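Local coordinates for alpha-1,3-glucanase (Streptomyces thermodiastaticus, PDB 7C7D), which hydrolyses the alpha-1,3-glucosidic linkages of alpha-1,3-glucan, as a thermostable glycoside hydrolase of family GH87, at residues E63-T68 with G89-R94; A84-G89 with H160-T165; V101-P106 with V179-T184; T113-V118 with V190-F195; G124-Y129 with V186-D191. All blocks are in the same frame, centred on the assembly; numbering follows the deposited sequence.

Interaction 1: E63-T68 with G89-R94. With CA (calcium ion), chain C.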
# COMPACT_ATOMS: atom_id res chain seq x y z
N GLU A 63 -6.75 -9.65 -13.73
CA GLU A 63 -6.80 -8.36 -14.40
C GLU A 63 -7.95 -8.35 -15.40
O GLU A 63 -8.16 -9.32 -16.14
CB GLU A 63 -5.49 -8.07 -15.12
CG GLU A 63 -4.28 -7.94 -14.20
CD GLU A 63 -4.26 -6.66 -13.39
OE1 GLU A 63 -3.38 -6.55 -12.51
OE2 GLU A 63 -5.11 -5.77 -13.62
N ALA A 64 -8.70 -7.25 -15.44
CA ALA A 64 -9.82 -7.17 -16.37
C ALA A 64 -9.35 -7.30 -17.81
O ALA A 64 -10.05 -7.88 -18.65
CB ALA A 64 -10.58 -5.87 -16.16
N GLU A 65 -8.17 -6.77 -18.11
CA GLU A 65 -7.63 -6.83 -19.46
C GLU A 65 -7.25 -8.24 -19.88
O GLU A 65 -6.99 -8.46 -21.07
CB GLU A 65 -6.43 -5.87 -19.58
CG GLU A 65 -5.30 -6.12 -18.56
CD GLU A 65 -5.45 -5.33 -17.26
OE1 GLU A 65 -6.58 -5.03 -16.84
OE2 GLU A 65 -4.41 -5.03 -16.63
N SER A 66 -7.21 -9.20 -18.95
CA SER A 66 -6.97 -10.60 -19.26
C SER A 66 -8.26 -11.39 -19.41
O SER A 66 -8.21 -12.60 -19.69
CB SER A 66 -6.09 -11.25 -18.19
OG SER A 66 -6.86 -11.61 -17.05
N ALA A 67 -9.41 -10.75 -19.24
CA ALA A 67 -10.69 -11.42 -19.32
C ALA A 67 -11.32 -11.15 -20.69
O ALA A 67 -10.79 -10.40 -21.51
CB ALA A 67 -11.59 -10.97 -18.17
N THR A 68 -12.45 -11.81 -20.94
CA THR A 68 -13.13 -11.68 -22.22
C THR A 68 -14.15 -10.57 -22.13
O THR A 68 -14.96 -10.55 -21.19
CB THR A 68 -13.81 -13.01 -22.57
OG1 THR A 68 -12.81 -14.04 -22.58
CG2 THR A 68 -14.47 -12.93 -23.94
N GLY A 89 -1.43 -3.14 -13.58
CA GLY A 89 -0.96 -3.51 -14.91
C GLY A 89 -0.97 -2.38 -15.92
O GLY A 89 -0.68 -2.63 -17.10
N ARG A 90 -1.31 -1.16 -15.51
CA ARG A 90 -1.40 0.00 -16.38
C ARG A 90 -2.47 -0.15 -17.45
O ARG A 90 -2.44 0.56 -18.46
CB ARG A 90 -0.06 0.40 -17.00
CG ARG A 90 1.09 0.39 -16.01
CD ARG A 90 0.84 1.31 -14.80
NE ARG A 90 2.01 1.23 -13.94
CZ ARG A 90 2.55 2.22 -13.26
NH1 ARG A 90 2.00 3.44 -13.26
NH2 ARG A 90 3.67 2.00 -12.57
N GLN A 91 -3.40 -1.08 -17.25
CA GLN A 91 -4.44 -1.38 -18.22
C GLN A 91 -5.75 -1.65 -17.49
O GLN A 91 -5.76 -2.12 -16.36
CB GLN A 91 -4.09 -2.59 -19.08
CG GLN A 91 -2.86 -2.40 -19.92
CD GLN A 91 -2.33 -3.72 -20.41
OE1 GLN A 91 -2.73 -4.21 -21.46
NE2 GLN A 91 -1.44 -4.33 -19.63
N ALA A 92 -6.85 -1.37 -18.18
CA ALA A 92 -8.19 -1.62 -17.65
C ALA A 92 -9.12 -1.76 -18.84
O ALA A 92 -8.71 -1.64 -19.99
CB ALA A 92 -8.62 -0.48 -16.71
N VAL A 93 -10.40 -2.00 -18.56
CA VAL A 93 -11.40 -2.20 -19.61
C VAL A 93 -12.55 -1.23 -19.37
O VAL A 93 -13.21 -1.30 -18.33
CB VAL A 93 -11.90 -3.65 -19.65
CG1 VAL A 93 -12.96 -3.79 -20.73
CG2 VAL A 93 -10.75 -4.61 -19.92
N ARG A 94 -12.78 -0.34 -20.33
CA ARG A 94 -13.88 0.62 -20.25
C ARG A 94 -15.14 -0.04 -20.78
O ARG A 94 -15.18 -0.51 -21.92
CB ARG A 94 -13.55 1.86 -21.08
CG ARG A 94 -14.64 2.93 -21.00
CD ARG A 94 -14.20 4.22 -21.65
NE ARG A 94 -14.10 4.10 -23.10
CZ ARG A 94 -12.98 4.24 -23.79
NH1 ARG A 94 -11.83 4.50 -23.17
NH2 ARG A 94 -12.99 4.11 -25.11
CA CA C . -5.74 -3.91 -14.80
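E63, E65 and Q91 meet on a calcium ion, which does most of the work of joining E63-T68 to G89-R94; no hydrogen bond crosses directly. E63 comes first. Its chain bends at CG (chi2 -72°) and presents one carboxylate oxygen, OE2, to the metal at 2.3 Å, while OE1 turns toward S88, just ahead of the second segment. The next residue, A64, stays out of the coordination and packs instead: V93 CG2 rests against its carbonyl O at 3.6 Å and close to its CB. E65 grips the ion with both oxygens, OE1 and OE2 each 2.5 Å from the calcium. Its side chain crosses that of Q91 at about a right angle, bringing OE2 to 3.5 Å from Q91 CB. Q91 itself binds through its main chain, O to calcium 2.4 Å, and its amide is tied back by a nearly straight hydrogen bond from NE2 to G89 O (3.1 Å, 169°). A side chain on G89 would run into E65 OE2. Further on, S66 closes the short 3-10 turn: its N and OG both bond to E63 O, fixing the backbone between the two glutamates. S88 and D191 complete seven oxygen ligands, a calcium site on the edge of a beta-sandwich, consistent with the structural calcium of galactose-binding-like domains.

Interaction 2: A84-G89 with H160-T165. With CA (calcium ion), chain C.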
# COMPACT_ATOMS: atom_id res chain seq x y z
N ALA A 84 -5.19 5.26 -17.18
CA ALA A 84 -4.49 3.98 -17.28
C ALA A 84 -3.31 3.89 -16.32
O ALA A 84 -2.99 2.80 -15.84
CB ALA A 84 -4.03 3.75 -18.72
N SER A 85 -2.66 5.03 -16.02
CA SER A 85 -1.45 4.97 -15.20
C SER A 85 -1.74 4.45 -13.80
O SER A 85 -0.86 3.85 -13.17
CB SER A 85 -0.76 6.33 -15.12
OG SER A 85 -1.49 7.25 -14.31
N GLU A 86 -2.96 4.68 -13.29
CA GLU A 86 -3.32 4.23 -11.96
C GLU A 86 -3.94 2.85 -11.94
O GLU A 86 -4.30 2.36 -10.86
CB GLU A 86 -4.26 5.24 -11.27
CG GLU A 86 -3.58 6.50 -10.76
CD GLU A 86 -4.41 7.27 -9.75
OE1 GLU A 86 -5.56 6.87 -9.51
OE2 GLU A 86 -3.90 8.27 -9.19
N ALA A 87 -4.09 2.20 -13.09
CA ALA A 87 -4.64 0.86 -13.13
C ALA A 87 -3.57 -0.18 -12.83
O ALA A 87 -2.41 -0.03 -13.24
CB ALA A 87 -5.23 0.58 -14.51
N SER A 88 -3.95 -1.23 -12.11
CA SER A 88 -3.11 -2.41 -11.98
C SER A 88 -2.72 -2.90 -13.37
O SER A 88 -3.58 -3.05 -14.24
CB SER A 88 -3.89 -3.48 -11.23
OG SER A 88 -3.07 -4.59 -10.89
N GLY A 89 -1.43 -3.14 -13.58
CA GLY A 89 -0.96 -3.51 -14.91
C GLY A 89 -0.97 -2.38 -15.92
O GLY A 89 -0.68 -2.63 -17.10
N HIS A 160 -6.11 9.31 -7.63
CA HIS A 160 -7.07 8.50 -6.89
C HIS A 160 -8.35 8.28 -7.71
O HIS A 160 -9.46 8.49 -7.23
CB HIS A 160 -7.37 9.14 -5.53
CG HIS A 160 -7.70 8.18 -4.44
ND1 HIS A 160 -6.76 7.36 -3.84
CD2 HIS A 160 -8.87 7.94 -3.79
CE1 HIS A 160 -7.34 6.65 -2.89
NE2 HIS A 160 -8.62 6.98 -2.84
N PHE A 161 -8.18 7.85 -8.96
CA PHE A 161 -9.31 7.71 -9.88
C PHE A 161 -10.14 6.47 -9.60
O PHE A 161 -11.33 6.43 -9.96
CB PHE A 161 -8.82 7.62 -11.32
CG PHE A 161 -7.88 8.72 -11.70
CD1 PHE A 161 -8.20 10.05 -11.46
CD2 PHE A 161 -6.67 8.43 -12.31
CE1 PHE A 161 -7.32 11.06 -11.81
CE2 PHE A 161 -5.79 9.44 -12.66
CZ PHE A 161 -6.12 10.75 -12.41
N TYR A 162 -9.55 5.44 -9.01
CA TYR A 162 -10.20 4.16 -8.83
C TYR A 162 -10.75 4.05 -7.41
O TYR A 162 -10.54 4.91 -6.55
CB TYR A 162 -9.23 3.00 -9.15
CG TYR A 162 -8.85 2.95 -10.62
CD1 TYR A 162 -7.82 3.75 -11.11
CD2 TYR A 162 -9.53 2.12 -11.51
CE1 TYR A 162 -7.48 3.73 -12.46
CE2 TYR A 162 -9.21 2.10 -12.86
CZ TYR A 162 -8.18 2.91 -13.32
OH TYR A 162 -7.86 2.89 -14.66
N ASP A 163 -11.46 2.95 -7.18
CA ASP A 163 -12.13 2.64 -5.93
C ASP A 163 -12.37 1.14 -5.95
O ASP A 163 -12.29 0.51 -7.01
CB ASP A 163 -13.47 3.39 -5.88
CG ASP A 163 -14.16 3.26 -4.56
OD1 ASP A 163 -13.48 3.44 -3.53
OD2 ASP A 163 -15.39 3.00 -4.56
N ASN A 164 -12.66 0.57 -4.79
CA ASN A 164 -12.92 -0.86 -4.67
C ASN A 164 -14.32 -1.08 -4.13
O ASN A 164 -14.72 -0.46 -3.13
CB ASN A 164 -11.88 -1.54 -3.79
CG ASN A 164 -10.54 -1.69 -4.49
OD1 ASN A 164 -10.25 -2.74 -5.06
ND2 ASN A 164 -9.74 -0.63 -4.47
N THR A 165 -15.06 -1.95 -4.79
CA THR A 165 -16.40 -2.30 -4.38
C THR A 165 -16.48 -3.82 -4.23
O THR A 165 -15.86 -4.55 -5.01
CB THR A 165 -17.43 -1.76 -5.39
OG1 THR A 165 -18.75 -2.04 -4.92
CG2 THR A 165 -17.23 -2.37 -6.78
CA CA C . -5.74 -3.91 -14.80
O HOH W 1 -6.82 5.01 -8.01
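E86 pushes its carboxylate against the backbone of H160 and F161 and holds two consecutive N-H groups. OE2 takes H160 N on its syn lone pair at 2.9 Å, and OE1 receives F161 N, also at 2.9 Å and from the syn side, though 23° out of the carboxylate plane. A water extends the grip by one residue: it donates to E86 OE1 and accepts from Y162 N at 2.9 Å. The carboxylate lies over the CD2 rim of the F161 ring, the planes 32° apart, OE2 on one face and OE1 3.4 Å from F161 CD2. An alanine in place of E86 would probably leave the N-H groups of H160 and F161 without these acceptors and open a gap beside the CD2 rim of F161.

Closer to the backbone, E86 CB packs on Y162 CE1 at 3.8 Å. The phenol runs on past the E86 carbonyl carbon until A87 CB sits 3.5 Å from Y162 OH; that hydroxyl has its polar partner in L83. What brings E86 into place is the extended run of its chain beyond CG, together with the turn closed by A87 N bonding to A84 O. Farther out, H160 ND1 bonds to N402 of the beta-helix region, and S88 O is a calcium ligand.

The loop 84-89, between strands 72-74 and 92-95, is thus fastened to the lead-in of strand 163-169, which pairs with strand 109-117, while A87 and Y162 both touch D191 of strand 188-196.

Interaction 3: V101-P106 with V179-T184; sequences VEFTVP and VTLQAT
V101 and L181 stand side by side on one face of an antiparallel strand pair, pointing the same way, V101 CG1 3.9 Å from L181 CB. The backbones run 162° apart, and paired N-H to O bonds clasp V101 to L181 and F103 to V179, the tightest being F103 N to V179 O at 2.7 Å. Between these pairs, E102 and T180 form a non-hydrogen-bonded pair on the other face, where T180 OG1 fits against E102 CG at 3.3 Å and T180 CG2 lies 3.5 Å from V101 O.

The large bump is F103. Its CG stands anti to its own carbonyl carbon (chi1 -69°), and the ring lies with V179 O near its plane at one edge, while CE2 of the ring reaches L181 CD1 at 3.7 Å. V101 CG1 and the F103 ring abut, and L181 lies against both, CB on V101 CG1 and CD1 on F103 CE2. Beyond the strand, V105 CG2 drops onto V179 CG2 at 3.6 Å. An alanine at F103 would probably open a gap beside L181 CD1 and leave that methyl less closely packed.

The sheet continues on both sides: E102 bonds to T68 through the backbone, and T180 to Y129 of strand 123-130. The face bearing F103, V179 and L181 looks onto the opposing sheet, where A193, F195 and V190 of strand 188-196 touch it.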
# COMPACT_ATOMS: atom_id res chain seq x y z
N VAL A 101 -17.51 -7.67 -18.95
CA VAL A 101 -16.23 -8.36 -18.88
C VAL A 101 -16.49 -9.67 -18.16
O VAL A 101 -17.13 -9.69 -17.11
CB VAL A 101 -15.15 -7.51 -18.19
CG1 VAL A 101 -15.60 -7.05 -16.83
CG2 VAL A 101 -13.85 -8.29 -18.09
N GLU A 102 -16.06 -10.77 -18.78
CA GLU A 102 -16.37 -12.11 -18.32
C GLU A 102 -15.08 -12.72 -17.79
O GLU A 102 -14.16 -13.01 -18.57
CB GLU A 102 -16.93 -12.94 -19.47
CG GLU A 102 -17.30 -14.35 -19.09
CD GLU A 102 -17.94 -15.10 -20.24
OE1 GLU A 102 -18.25 -14.45 -21.27
OE2 GLU A 102 -18.14 -16.32 -20.12
N PHE A 103 -15.01 -12.91 -16.48
CA PHE A 103 -13.83 -13.47 -15.84
C PHE A 103 -13.96 -14.97 -15.73
O PHE A 103 -15.03 -15.50 -15.41
CB PHE A 103 -13.69 -12.91 -14.42
CG PHE A 103 -13.35 -11.45 -14.36
CD1 PHE A 103 -12.03 -11.04 -14.33
CD2 PHE A 103 -14.34 -10.49 -14.31
CE1 PHE A 103 -11.71 -9.70 -14.27
CE2 PHE A 103 -14.03 -9.15 -14.25
CZ PHE A 103 -12.71 -8.75 -14.23
N THR A 104 -12.86 -15.67 -15.96
CA THR A 104 -12.77 -17.08 -15.59
C THR A 104 -12.29 -17.14 -14.15
O THR A 104 -11.23 -16.61 -13.81
CB THR A 104 -11.83 -17.83 -16.53
OG1 THR A 104 -12.39 -17.84 -17.84
CG2 THR A 104 -11.66 -19.27 -16.05
N VAL A 105 -13.09 -17.77 -13.30
CA VAL A 105 -12.80 -17.83 -11.86
C VAL A 105 -11.50 -18.59 -11.64
O VAL A 105 -11.33 -19.70 -12.17
CB VAL A 105 -13.97 -18.49 -11.12
CG1 VAL A 105 -13.64 -18.74 -9.68
CG2 VAL A 105 -15.22 -17.63 -11.24
N PRO A 106 -10.53 -18.03 -10.90
CA PRO A 106 -9.22 -18.69 -10.75
C PRO A 106 -9.13 -19.70 -9.62
O PRO A 106 -8.16 -20.47 -9.59
CB PRO A 106 -8.30 -17.49 -10.47
CG PRO A 106 -9.17 -16.56 -9.68
CD PRO A 106 -10.54 -16.68 -10.32
N VAL A 179 -17.62 -15.44 -13.99
CA VAL A 179 -18.26 -14.31 -13.33
C VAL A 179 -18.18 -13.14 -14.30
O VAL A 179 -17.08 -12.74 -14.72
CB VAL A 179 -17.58 -13.97 -11.99
CG1 VAL A 179 -18.14 -12.66 -11.42
CG2 VAL A 179 -17.78 -15.10 -11.00
N THR A 180 -19.34 -12.60 -14.66
CA THR A 180 -19.42 -11.52 -15.64
C THR A 180 -19.92 -10.26 -14.95
O THR A 180 -20.89 -10.29 -14.19
CB THR A 180 -20.36 -11.90 -16.79
OG1 THR A 180 -19.85 -13.07 -17.44
CG2 THR A 180 -20.43 -10.77 -17.81
N LEU A 181 -19.23 -9.16 -15.22
CA LEU A 181 -19.66 -7.84 -14.78
C LEU A 181 -20.24 -7.11 -15.98
O LEU A 181 -19.60 -7.04 -17.03
CB LEU A 181 -18.47 -7.05 -14.22
CG LEU A 181 -17.63 -7.77 -13.17
CD1 LEU A 181 -16.51 -6.86 -12.67
CD2 LEU A 181 -18.50 -8.24 -12.01
N GLN A 182 -21.46 -6.60 -15.83
CA GLN A 182 -22.20 -5.99 -16.93
C GLN A 182 -22.59 -4.57 -16.54
O GLN A 182 -23.33 -4.37 -15.57
CB GLN A 182 -23.45 -6.81 -17.25
CG GLN A 182 -24.25 -6.27 -18.41
CD GLN A 182 -24.67 -7.37 -19.36
OE1 GLN A 182 -23.83 -8.05 -19.95
NE2 GLN A 182 -25.97 -7.57 -19.49
N ALA A 183 -22.11 -3.59 -17.30
CA ALA A 183 -22.47 -2.20 -17.06
C ALA A 183 -23.89 -1.96 -17.57
O ALA A 183 -24.30 -2.54 -18.56
CB ALA A 183 -21.51 -1.27 -17.79
N THR A 184 -24.65 -1.12 -16.87
CA THR A 184 -26.04 -0.90 -17.24
C THR A 184 -26.47 0.57 -17.16
O THR A 184 -27.28 1.02 -17.98
CB THR A 184 -27.00 -1.73 -16.37
OG1 THR A 184 -26.85 -1.36 -14.99
CG2 THR A 184 -26.75 -3.23 -16.53

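Interaction 4: T113-V118 with V190-F195; sequences TVAYSV and VDVADF. With CA (calcium ion), chain C.
V114 and V190 share one face of this antiparallel pair, their CG1 methyls meeting at 3.9 Å. On the other face, V192 has CG1 placed between its backbone N and carbonyl carbon (chi1 54°), which brings it 3.7 Å from A115 CB. Next along, D194 passes its OD2 by T113 CB at 3.9 Å; its polar partners lie elsewhere: OD2 forms a salt bridge with R372 and OD1 a hydrogen bond with S61 OG. Y116 starts on the face of V114 but leads away, its OH bonding to T142 N.

The backbone bonds are regular from T113 to A115, D194 N to T113 O being short at 2.7 Å and A115 N meeting V192 O at 2.9 Å. Then the register slips by one. A115 pairs with V192 but Y116 with V190, leaving D191 as the extra residue, with its N bonded to A115 O and its CB 3.4 Å from that same oxygen. The helical-range psi of -55° at D191 turns its carbonyl aside. With CG anti to the backbone N, D191 then gives calcium both OD1 (2.3 Å) and its main-chain O (2.6 Å), while OD2 faces S88 N. The beta bulge in this sandwich strand thus supplies two of the calcium ligands.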
# COMPACT_ATOMS: atom_id res chain seq x y z
N THR A 113 -14.23 -8.66 -4.98
CA THR A 113 -13.85 -7.25 -4.86
C THR A 113 -13.39 -6.77 -6.22
O THR A 113 -12.58 -7.44 -6.88
CB THR A 113 -12.75 -7.05 -3.82
OG1 THR A 113 -13.18 -7.56 -2.56
CG2 THR A 113 -12.40 -5.57 -3.67
N VAL A 114 -13.88 -5.61 -6.66
CA VAL A 114 -13.58 -5.08 -7.98
C VAL A 114 -13.00 -3.69 -7.85
O VAL A 114 -13.61 -2.82 -7.21
CB VAL A 114 -14.84 -5.05 -8.87
CG1 VAL A 114 -14.51 -4.49 -10.24
CG2 VAL A 114 -15.43 -6.45 -8.99
N ALA A 115 -11.84 -3.46 -8.45
CA ALA A 115 -11.26 -2.13 -8.56
C ALA A 115 -11.72 -1.51 -9.87
O ALA A 115 -11.61 -2.14 -10.93
CB ALA A 115 -9.73 -2.20 -8.50
N TYR A 116 -12.24 -0.29 -9.81
CA TYR A 116 -12.93 0.30 -10.95
C TYR A 116 -12.85 1.82 -10.82
O TYR A 116 -12.55 2.35 -9.75
CB TYR A 116 -14.40 -0.12 -10.96
CG TYR A 116 -15.13 0.58 -9.84
CD1 TYR A 116 -15.09 0.08 -8.54
CD2 TYR A 116 -15.76 1.80 -10.05
CE1 TYR A 116 -15.68 0.76 -7.49
CE2 TYR A 116 -16.34 2.50 -9.00
CZ TYR A 116 -16.30 1.97 -7.73
OH TYR A 116 -16.89 2.65 -6.69
N SER A 117 -13.20 2.50 -11.90
CA SER A 117 -13.39 3.95 -11.90
C SER A 117 -14.67 4.28 -12.66
O SER A 117 -15.01 3.61 -13.65
CB SER A 117 -12.21 4.63 -12.59
OG SER A 117 -12.33 6.04 -12.58
N VAL A 118 -15.40 5.29 -12.21
CA VAL A 118 -16.49 5.89 -12.99
C VAL A 118 -16.21 7.37 -13.10
O VAL A 118 -15.43 7.94 -12.31
CB VAL A 118 -17.88 5.61 -12.36
CG1 VAL A 118 -18.17 4.12 -12.32
CG2 VAL A 118 -18.01 6.27 -11.00
N VAL A 190 -13.17 -1.04 -15.56
CA VAL A 190 -12.86 -2.13 -14.64
C VAL A 190 -11.37 -2.45 -14.73
O VAL A 190 -10.86 -2.72 -15.82
CB VAL A 190 -13.72 -3.37 -14.94
CG1 VAL A 190 -13.41 -4.48 -13.94
CG2 VAL A 190 -15.21 -3.01 -14.89
N ASP A 191 -10.69 -2.43 -13.59
CA ASP A 191 -9.24 -2.63 -13.56
C ASP A 191 -8.86 -4.09 -13.30
O ASP A 191 -8.09 -4.69 -14.07
CB ASP A 191 -8.66 -1.72 -12.48
CG ASP A 191 -7.16 -1.84 -12.35
OD1 ASP A 191 -6.51 -2.47 -13.23
OD2 ASP A 191 -6.62 -1.30 -11.36
N VAL A 192 -9.37 -4.65 -12.21
CA VAL A 192 -8.94 -5.96 -11.71
C VAL A 192 -10.03 -6.43 -10.76
O VAL A 192 -10.69 -5.61 -10.11
CB VAL A 192 -7.54 -5.87 -11.04
CG1 VAL A 192 -7.50 -4.79 -9.95
CG2 VAL A 192 -7.10 -7.23 -10.49
N ALA A 193 -10.23 -7.74 -10.69
CA ALA A 193 -11.20 -8.33 -9.78
C ALA A 193 -10.50 -9.36 -8.90
O ALA A 193 -9.66 -10.13 -9.38
CB ALA A 193 -12.35 -8.99 -10.54
N ASP A 194 -10.85 -9.37 -7.61
CA ASP A 194 -10.30 -10.31 -6.64
C ASP A 194 -11.36 -11.33 -6.27
O ASP A 194 -12.50 -10.96 -5.95
CB ASP A 194 -9.85 -9.59 -5.36
CG ASP A 194 -8.94 -8.40 -5.61
OD1 ASP A 194 -8.19 -8.38 -6.60
OD2 ASP A 194 -8.98 -7.46 -4.78
N PHE A 195 -11.00 -12.61 -6.31
CA PHE A 195 -11.92 -13.70 -6.02
C PHE A 195 -11.47 -14.36 -4.72
O PHE A 195 -10.37 -14.91 -4.65
CB PHE A 195 -11.91 -14.70 -7.18
CG PHE A 195 -12.45 -14.12 -8.45
CD1 PHE A 195 -11.64 -13.39 -9.31
CD2 PHE A 195 -13.79 -14.26 -8.76
CE1 PHE A 195 -12.15 -12.85 -10.48
CE2 PHE A 195 -14.31 -13.71 -9.92
CZ PHE A 195 -13.49 -13.00 -10.78
CA CA C . -5.74 -3.91 -14.80

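Interaction 5: G124-Y129 with V186-D191; sequences GTLDVY and VQVTVD. With CA (calcium ion), chain C.
L126 reaches over to V188 and V190 with its two methyls. Starting at CB, the chain first only spans the distance: CG stands anti to the backbone N (chi1 -170°), itself meeting nothing across the contact, and touching begins with the two methyls. From there CD1 goes to V188 CG2 at 4.2 Å, and CD2 lies 4.2 Å from V188 CG1 and 4.3 Å from V190 CG2. Both branches of V188 are therefore engaged, one by each methyl of the leucine, at loose van der Waals spacing. Here two sheets of a beta-sandwich face each other: strand 123-130 pairs with strands 178-183 and 133-142, strand 188-196 belongs to the other sheet, and the touching parts run 45° apart. L126 also touches L181 within its own sheet, which widens the apolar layer. At the end of the contact a side chain meets backbone. V186 CG1 sits 3.8 Å from G124 CA, and a CB on that glycine would collide with the methyl. One water ties the two segments together there, donating to T125 O at 2.7 Å and to V186 O at 2.8 Å. T125 OG1 bonds to N185 ND2.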
# COMPACT_ATOMS: atom_id res chain seq x y z
N GLY A 124 -23.45 4.67 -9.98
CA GLY A 124 -24.43 3.73 -10.47
C GLY A 124 -24.17 2.35 -9.90
O GLY A 124 -23.71 2.21 -8.77
N THR A 125 -24.48 1.33 -10.69
CA THR A 125 -24.27 -0.04 -10.25
C THR A 125 -23.64 -0.82 -11.39
O THR A 125 -23.64 -0.39 -12.55
CB THR A 125 -25.57 -0.71 -9.81
OG1 THR A 125 -26.53 -0.62 -10.88
CG2 THR A 125 -26.13 -0.04 -8.57
N LEU A 126 -23.11 -1.98 -11.04
CA LEU A 126 -22.51 -2.90 -11.99
C LEU A 126 -23.12 -4.27 -11.72
O LEU A 126 -23.02 -4.79 -10.61
CB LEU A 126 -20.99 -2.93 -11.77
CG LEU A 126 -20.09 -3.63 -12.78
CD1 LEU A 126 -20.27 -3.09 -14.19
CD2 LEU A 126 -18.65 -3.49 -12.34
N ASP A 127 -23.80 -4.82 -12.73
CA ASP A 127 -24.48 -6.10 -12.54
C ASP A 127 -23.47 -7.24 -12.53
O ASP A 127 -22.40 -7.16 -13.14
CB ASP A 127 -25.52 -6.33 -13.64
CG ASP A 127 -26.81 -5.56 -13.40
OD1 ASP A 127 -26.93 -4.92 -12.34
OD2 ASP A 127 -27.71 -5.63 -14.26
N VAL A 128 -23.83 -8.31 -11.82
CA VAL A 128 -22.99 -9.50 -11.68
C VAL A 128 -23.78 -10.70 -12.17
O VAL A 128 -24.91 -10.93 -11.73
CB VAL A 128 -22.51 -9.69 -10.23
CG1 VAL A 128 -21.54 -10.86 -10.14
CG2 VAL A 128 -21.86 -8.42 -9.70
N TYR A 129 -23.18 -11.47 -13.07
CA TYR A 129 -23.74 -12.72 -13.56
C TYR A 129 -22.78 -13.84 -13.19
O TYR A 129 -21.56 -13.65 -13.19
CB TYR A 129 -23.89 -12.70 -15.09
CG TYR A 129 -24.97 -11.77 -15.61
CD1 TYR A 129 -24.82 -10.39 -15.55
CD2 TYR A 129 -26.13 -12.28 -16.19
CE1 TYR A 129 -25.79 -9.54 -16.03
CE2 TYR A 129 -27.11 -11.43 -16.68
CZ TYR A 129 -26.94 -10.07 -16.59
OH TYR A 129 -27.92 -9.23 -17.08
N VAL A 186 -24.10 3.33 -15.95
CA VAL A 186 -22.97 4.25 -15.88
C VAL A 186 -21.81 3.55 -16.56
O VAL A 186 -21.71 2.32 -16.53
CB VAL A 186 -22.64 4.65 -14.42
CG1 VAL A 186 -22.25 3.43 -13.58
CG2 VAL A 186 -21.55 5.72 -14.37
N GLN A 187 -20.94 4.33 -17.19
CA GLN A 187 -19.76 3.77 -17.84
C GLN A 187 -18.73 3.43 -16.77
O GLN A 187 -18.35 4.29 -15.97
CB GLN A 187 -19.19 4.77 -18.83
CG GLN A 187 -18.02 4.27 -19.65
CD GLN A 187 -17.37 5.39 -20.43
OE1 GLN A 187 -16.74 6.27 -19.86
NE2 GLN A 187 -17.55 5.38 -21.75
N VAL A 188 -18.28 2.18 -16.73
CA VAL A 188 -17.40 1.70 -15.68
C VAL A 188 -16.10 1.22 -16.31
O VAL A 188 -16.12 0.39 -17.23
CB VAL A 188 -18.04 0.57 -14.85
CG1 VAL A 188 -17.12 0.18 -13.69
CG2 VAL A 188 -19.42 0.97 -14.35
N THR A 189 -14.98 1.73 -15.81
CA THR A 189 -13.67 1.24 -16.22
C THR A 189 -13.22 0.23 -15.17
O THR A 189 -12.96 0.60 -14.02
CB THR A 189 -12.70 2.40 -16.38
OG1 THR A 189 -13.18 3.26 -17.42
CG2 THR A 189 -11.31 1.90 -16.75
N VAL A 190 -13.17 -1.04 -15.56
CA VAL A 190 -12.86 -2.13 -14.64
C VAL A 190 -11.37 -2.45 -14.73
O VAL A 190 -10.86 -2.72 -15.82
CB VAL A 190 -13.72 -3.37 -14.94
CG1 VAL A 190 -13.41 -4.48 -13.94
CG2 VAL A 190 -15.21 -3.01 -14.89
N ASP A 191 -10.69 -2.43 -13.59
CA ASP A 191 -9.24 -2.63 -13.56
C ASP A 191 -8.86 -4.09 -13.30
O ASP A 191 -8.09 -4.69 -14.07
CB ASP A 191 -8.66 -1.72 -12.48
CG ASP A 191 -7.16 -1.84 -12.35
OD1 ASP A 191 -6.51 -2.47 -13.23
OD2 ASP A 191 -6.62 -1.30 -11.36
CA CA C . -5.74 -3.91 -14.80
O HOH W 2 -23.14 0.35 -15.09

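Interactions 2, 3, 4 and 5 are buried, whereas interaction 1 lies only partly so. Interactions 3 and 4 are antiparallel backbone pairings, one in each sheet of the sandwich; interaction 5 joins those sheets without a direct hydrogen bond, through aliphatic contacts, V186 against G124 and a bridging water. It shares V190 and D191 with interaction 4, and its strand 123-130 neighbours strand 178-183 of interaction 3. Charge gathers near the metal: interaction 1 supplies four of the seven ligand oxygens, interaction 2 one and interaction 4 two. Interactions 1 and 2 also share G89, and R90 bonds back to S85. Interaction 3 stays clear of interaction 2, their nearest atoms about 7 Å apart.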